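Local coordinates for aluminum resistance protein (PDB 3I16) that probably cleaves carbon-sulfur bonds as a pyridoxal-5'-phosphate-dependent lyase and is named for a role in aluminum resistance, at residues Gly110-Arg113 against Pro114-Met118; His413-Ile416 against Gly417-Ala421. All coordinates share one frame; numbering follows the deposited sequence.

Interaction 1. Residues Gly110-Arg113 against Pro114-Met118; sequences GNLR and PGNTM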
ATOM      1  N   GLY B 110       6.551  23.281  19.537  1.00 12.89           N
ATOM      2  CA  GLY B 110       5.120  23.398  19.776  1.00 15.33           C
ATOM      3  C   GLY B 110       4.803  24.066  21.106  1.00 15.76           C
ATOM      4  O   GLY B 110       3.877  24.891  21.189  1.00 17.17           O
ATOM      5  N   ASN B 111       5.599  23.751  22.129  1.00 14.20           N
ATOM      6  CA  ASN B 111       5.335  24.249  23.478  1.00 14.65           C
ATOM      7  C   ASN B 111       6.163  25.423  24.005  1.00 14.12           C
ATOM      8  O   ASN B 111       5.907  25.871  25.126  1.00 15.44           O
ATOM      9  CB  ASN B 111       5.346  23.072  24.473  1.00 12.93           C
ATOM     10  CG  ASN B 111       4.147  22.153  24.283  1.00 16.35           C
ATOM     11  OD1 ASN B 111       3.095  22.370  24.892  1.00 16.26           O
ATOM     12  ND2 ASN B 111       4.271  21.167  23.383  1.00 11.82           N
ATOM     13  N   LEU B 112       7.100  25.950  23.206  1.00 14.02           N
ATOM     14  CA  LEU B 112       7.953  27.071  23.635  1.00 15.22           C
ATOM     15  C   LEU B 112       7.735  28.278  22.721  1.00 14.18           C
ATOM     16  O   LEU B 112       7.431  28.122  21.544  1.00 14.71           O
ATOM     17  CB  LEU B 112       9.433  26.658  23.646  1.00 15.17           C
ATOM     18  CG  LEU B 112       9.864  25.672  24.735  1.00 16.28           C
ATOM     19  CD1 LEU B 112      11.156  24.977  24.308  1.00 10.69           C
ATOM     20  CD2 LEU B 112      10.010  26.364  26.133  1.00 10.73           C
ATOM     21  N   ARG B 113       7.849  29.470  23.303  1.00 13.27           N
ATOM     22  CA  ARG B 113       7.652  30.739  22.606  1.00 12.63           C
ATOM     23  C   ARG B 113       8.800  31.682  22.921  1.00 12.47           C
ATOM     24  O   ARG B 113       9.507  31.497  23.931  1.00 13.36           O
ATOM     25  CB  ARG B 113       6.327  31.375  23.037  1.00 13.76           C
ATOM     26  CG  ARG B 113       5.093  30.508  22.773  1.00  9.01           C
ATOM     27  CD  ARG B 113       4.755  30.482  21.257  1.00  9.01           C
ATOM     28  NE  ARG B 113       3.575  29.663  21.040  1.00  9.42           N
ATOM     29  CZ  ARG B 113       3.552  28.359  20.777  1.00 17.65           C
ATOM     30  NH1 ARG B 113       4.674  27.641  20.616  1.00 19.06           N
ATOM     31  NH2 ARG B 113       2.368  27.768  20.642  1.00 13.19           N
ATOM     32  N   PRO B 114       8.999  32.708  22.075  1.00 11.78           N
ATOM     33  CA  PRO B 114      10.111  33.609  22.354  1.00 12.48           C
ATOM     34  C   PRO B 114      10.120  34.112  23.798  1.00 12.17           C
ATOM     35  O   PRO B 114       9.073  34.435  24.353  1.00 13.66           O
ATOM     36  CB  PRO B 114       9.907  34.746  21.361  1.00 10.71           C
ATOM     37  CG  PRO B 114       9.171  34.115  20.214  1.00 13.03           C
ATOM     38  CD  PRO B 114       8.301  33.057  20.825  1.00 13.28           C
ATOM     39  N   GLY B 115      11.295  34.134  24.406  1.00 12.17           N
ATOM     40  CA  GLY B 115      11.423  34.545  25.793  1.00 11.24           C
ATOM     41  C   GLY B 115      11.447  33.383  26.763  1.00 11.56           C
ATOM     42  O   GLY B 115      12.049  33.479  27.839  1.00 12.01           O
ATOM     43  N   ASN B 116      10.784  32.288  26.423  1.00  9.98           N
ATOM     44  CA  ASN B 116      10.797  31.115  27.280  1.00  9.84           C
ATOM     45  C   ASN B 116      12.192  30.493  27.268  1.00 11.67           C
ATOM     46  O   ASN B 116      12.967  30.624  26.310  1.00 10.87           O
ATOM     47  CB  ASN B 116       9.861  30.019  26.766  1.00 10.56           C
ATOM     48  CG  ASN B 116       8.392  30.392  26.756  1.00 11.31           C
ATOM     49  OD1 ASN B 116       7.613  29.668  26.164  1.00 14.98           O
ATOM     50  ND2 ASN B 116       8.001  31.477  27.420  1.00 10.39           N
ATOM     51  N   THR B 117      12.467  29.749  28.316  1.00 12.74           N
ATOM     52  CA  THR B 117      13.715  29.030  28.450  1.00 12.28           C
ATOM     53  C   THR B 117      13.379  27.590  28.751  1.00 12.45           C
ATOM     54  O   THR B 117      12.467  27.328  29.552  1.00 14.53           O
ATOM     55  CB  THR B 117      14.542  29.601  29.620  1.00 11.75           C
ATOM     56  OG1 THR B 117      14.836  30.965  29.353  1.00 10.70           O
ATOM     57  CG2 THR B 117      15.851  28.829  29.827  1.00  8.37           C
HETATM   58  N   MSE B 118      14.110  26.661  28.131  1.00 12.09           N
HETATM   59  CA  MSE B 118      13.948  25.242  28.428  1.00 13.51           C
HETATM   60  C   MSE B 118      15.164  24.832  29.235  1.00 14.76           C
HETATM   61  O   MSE B 118      16.257  25.414  29.077  1.00 15.91           O
HETATM   62  CB  MSE B 118      13.823  24.377  27.163  1.00 13.52           C
HETATM   63  CG  MSE B 118      15.092  24.279  26.323  1.00 15.36           C
HETATM   64 SE   MSE B 118      14.931  23.028  24.851  0.75  6.08          SE
HETATM   65  CE  MSE B 118      14.907  21.407  25.813  1.00  8.58           C
TER
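L112, just before the turn, divides its two methyls between two partners: CD2 lies 3.7 Å from CB of N116, and CD1 meets CB of M118, a selenomethionine, at 4.0 Å, the latter side chains running at about a right angle. CG of L112 stands beside its own backbone N (chi1 -70°), and the branch thereby leans over the start of strand 117-120, where L144 and I149, with T178 of strand 177-183, add to the packing.

Next to it in sequence, R113 to N116 form a type II beta turn, which carries the chain from helix 100-111, whose first residues bind pyridoxal phosphate, into the mixed sheet. The closing bond runs from N of N116 to O of R113 at 2.9 Å, and the side chain of N116 folds back so that OD1 accepts the backbone N-H of R113, at 2.9 Å from N. That donor sits above the amide plane, 54° out of it. G115 takes the third position with positive phi, as a type II turn requires.

The chain of R113 bends at chi2 (-74°) and doubles back: NH1 donates to O of G110 and to O of L112, each at 2.9 Å, while NH2 bonds to O of N140 in the second subunit.

Two bonds between R113 and N116 therefore fix the turn, and NH1, held by G110 in the last helical turn and L112 just past it, would probably partly offset the negative end of the helix dipole.

Interaction 2. Residues His413-Ile416 against Gly417-Ala421; sequences HAKI and GILIA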
ATOM      1  N   HIS B 413      16.768 -14.593  17.932  1.00 11.70           N
ATOM      2  CA  HIS B 413      17.573 -13.874  16.951  1.00 12.16           C
ATOM      3  C   HIS B 413      18.669 -13.012  17.620  1.00 11.28           C
ATOM      4  O   HIS B 413      19.818 -13.043  17.191  1.00 10.51           O
ATOM      5  CB  HIS B 413      16.728 -13.039  16.003  1.00 10.20           C
ATOM      6  CG  HIS B 413      17.540 -12.242  15.032  1.00 12.43           C
ATOM      7  ND1 HIS B 413      17.313 -10.902  14.789  1.00 14.32           N
ATOM      8  CD2 HIS B 413      18.616 -12.584  14.281  1.00 15.69           C
ATOM      9  CE1 HIS B 413      18.191 -10.463  13.901  1.00 18.86           C
ATOM     10  NE2 HIS B 413      19.007 -11.457  13.592  1.00 18.80           N
ATOM     11  N   ALA B 414      18.327 -12.253  18.659  1.00 11.80           N
ATOM     12  CA  ALA B 414      19.338 -11.444  19.330  1.00 11.37           C
ATOM     13  C   ALA B 414      20.481 -12.354  19.798  1.00 12.44           C
ATOM     14  O   ALA B 414      21.641 -12.021  19.630  1.00 10.36           O
ATOM     15  CB  ALA B 414      18.741 -10.662  20.501  1.00 12.24           C
ATOM     16  N   LYS B 415      20.127 -13.506  20.365  1.00 11.97           N
ATOM     17  CA  LYS B 415      21.103 -14.512  20.811  1.00 14.05           C
ATOM     18  C   LYS B 415      22.049 -14.949  19.687  1.00 12.44           C
ATOM     19  O   LYS B 415      23.259 -14.921  19.848  1.00 12.46           O
ATOM     20  CB  LYS B 415      20.335 -15.729  21.334  1.00 13.36           C
ATOM     21  CG  LYS B 415      21.129 -16.974  21.690  1.00 17.86           C
ATOM     22  CD  LYS B 415      20.192 -18.198  21.690  1.00 16.59           C
ATOM     23  CE  LYS B 415      19.067 -18.084  22.703  1.00 13.31           C
ATOM     24  NZ  LYS B 415      18.083 -19.213  22.592  1.00 17.91           N
ATOM     25  N   ILE B 416      21.488 -15.345  18.558  1.00 11.49           N
ATOM     26  CA  ILE B 416      22.287 -15.829  17.425  1.00 11.65           C
ATOM     27  C   ILE B 416      23.250 -14.734  16.956  1.00 12.15           C
ATOM     28  O   ILE B 416      24.439 -14.983  16.755  1.00 12.00           O
ATOM     29  CB  ILE B 416      21.386 -16.278  16.248  1.00 10.70           C
ATOM     30  CG1 ILE B 416      20.550 -17.503  16.614  1.00 14.06           C
ATOM     31  CG2 ILE B 416      22.238 -16.571  14.990  1.00  6.10           C
ATOM     32  CD1 ILE B 416      19.269 -17.642  15.736  1.00 12.34           C
ATOM     33  N   GLY B 417      22.747 -13.508  16.833  1.00 11.40           N
ATOM     34  CA  GLY B 417      23.592 -12.377  16.434  1.00 13.28           C
ATOM     35  C   GLY B 417      24.742 -12.075  17.379  1.00 13.79           C
ATOM     36  O   GLY B 417      25.853 -11.787  16.935  1.00 14.11           O
ATOM     37  N   ILE B 418      24.470 -12.166  18.678  1.00 14.61           N
ATOM     38  CA  ILE B 418      25.467 -11.909  19.708  1.00 13.21           C
ATOM     39  C   ILE B 418      26.557 -12.969  19.598  1.00 12.47           C
ATOM     40  O   ILE B 418      27.744 -12.658  19.644  1.00 11.70           O
ATOM     41  CB  ILE B 418      24.814 -11.878  21.125  1.00 11.98           C
ATOM     42  CG1 ILE B 418      23.937 -10.612  21.293  1.00 15.92           C
ATOM     43  CG2 ILE B 418      25.850 -11.840  22.181  1.00 11.03           C
ATOM     44  CD1 ILE B 418      22.907 -10.708  22.443  1.00  9.40           C
ATOM     45  N   LEU B 419      26.155 -14.218  19.406  1.00 13.20           N
ATOM     46  CA  LEU B 419      27.123 -15.316  19.269  1.00 12.43           C
ATOM     47  C   LEU B 419      28.037 -15.151  18.030  1.00 12.71           C
ATOM     48  O   LEU B 419      29.250 -15.400  18.118  1.00 12.41           O
ATOM     49  CB  LEU B 419      26.408 -16.675  19.245  1.00 14.34           C
ATOM     50  CG  LEU B 419      25.626 -17.106  20.524  1.00 15.82           C
ATOM     51  CD1 LEU B 419      25.123 -18.539  20.389  1.00 15.44           C
ATOM     52  CD2 LEU B 419      26.457 -16.974  21.772  1.00 16.17           C
ATOM     53  N   ILE B 420      27.434 -14.784  16.895  1.00 11.66           N
ATOM     54  CA  ILE B 420      28.136 -14.530  15.646  1.00 13.12           C
ATOM     55  C   ILE B 420      29.157 -13.410  15.872  1.00 14.93           C
ATOM     56  O   ILE B 420      30.342 -13.596  15.608  1.00 14.46           O
ATOM     57  CB  ILE B 420      27.133 -14.149  14.481  1.00 13.78           C
ATOM     58  CG1 ILE B 420      26.283 -15.363  14.085  1.00 11.21           C
ATOM     59  CG2 ILE B 420      27.894 -13.636  13.236  1.00 13.96           C
ATOM     60  CD1 ILE B 420      25.076 -15.047  13.190  1.00 15.78           C
ATOM     61  N   ALA B 421      28.696 -12.297  16.447  1.00 14.27           N
ATOM     62  CA  ALA B 421      29.543 -11.134  16.682  1.00 14.86           C
ATOM     63  C   ALA B 421      30.688 -11.429  17.659  1.00 15.04           C
ATOM     64  O   ALA B 421      31.856 -11.148  17.371  1.00 17.33           O
ATOM     65  CB  ALA B 421      28.687  -9.946  17.177  1.00 10.54           C
TER
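The carbonyl O of H413 receives N of G417 at 3.0 Å along an almost straight path (N-H...O angle 174°), the first of four successive i to i+4 bonds that carry helix 411-425 through this segment. I418 N to A414 O, L419 N to K415 O and I420 N to I416 O follow, and phi/psi values close to -60°/-45° throughout identify a regular alpha helix.

One turn apart, I416 and I420 lie side by side and point the same way, CG2 of I416 meeting CD1 of I420 at 3.7 Å. In I416 the CG2 methyl is anti to the backbone N, which places it on the side from which CD1 of I420 arrives. I418 leans back instead on its own acceptor, with CG1 3.2 Å from O of A414; CG of L419 similarly lies 3.3 Å from O of K415. Branches of this kind cover the carbonyls that already accept backbone bonds.

Beyond the segment, I418 and L419 pack on helix 287-318, and L419 also on helix 17-54. NE2 of H413 hydrogen-bonds to O of G355 and its ring sits edge-to-face with F295 of the third subunit, while NZ of K415 forms salt bridges with D412 and with E42 of that same subunit.

The i to i+4 bonds pair the backbone N-H groups of G417 to I420 with carbonyls in a buried stretch of helix; the charge on K415, buried as well, is met by two carboxylates, one intramolecular and one across the interface, which probably keeps it ionised.

How the interactions relate
Following the chain from the N terminus, interaction 1 comes first, closing a tight turn between helix 100-111 and strand 117-120 of the seven-stranded mixed sheet. Interaction 2 opens some three hundred residues later, within helix 411-425 near the C terminus. They stand in series, neither nesting nor crossing, and each spans a continuous run of nine residues. The centres of interactions 1 and 2 are about 45 Å apart, on opposite sides of the chain's centre. The nearest atoms of interactions 1 and 2 are about 33 Å apart. The first joins helix to sheet beside the second subunit; the second belongs to a helix packed against helices 17-54, 287-318 and 342-354 and facing the third subunit.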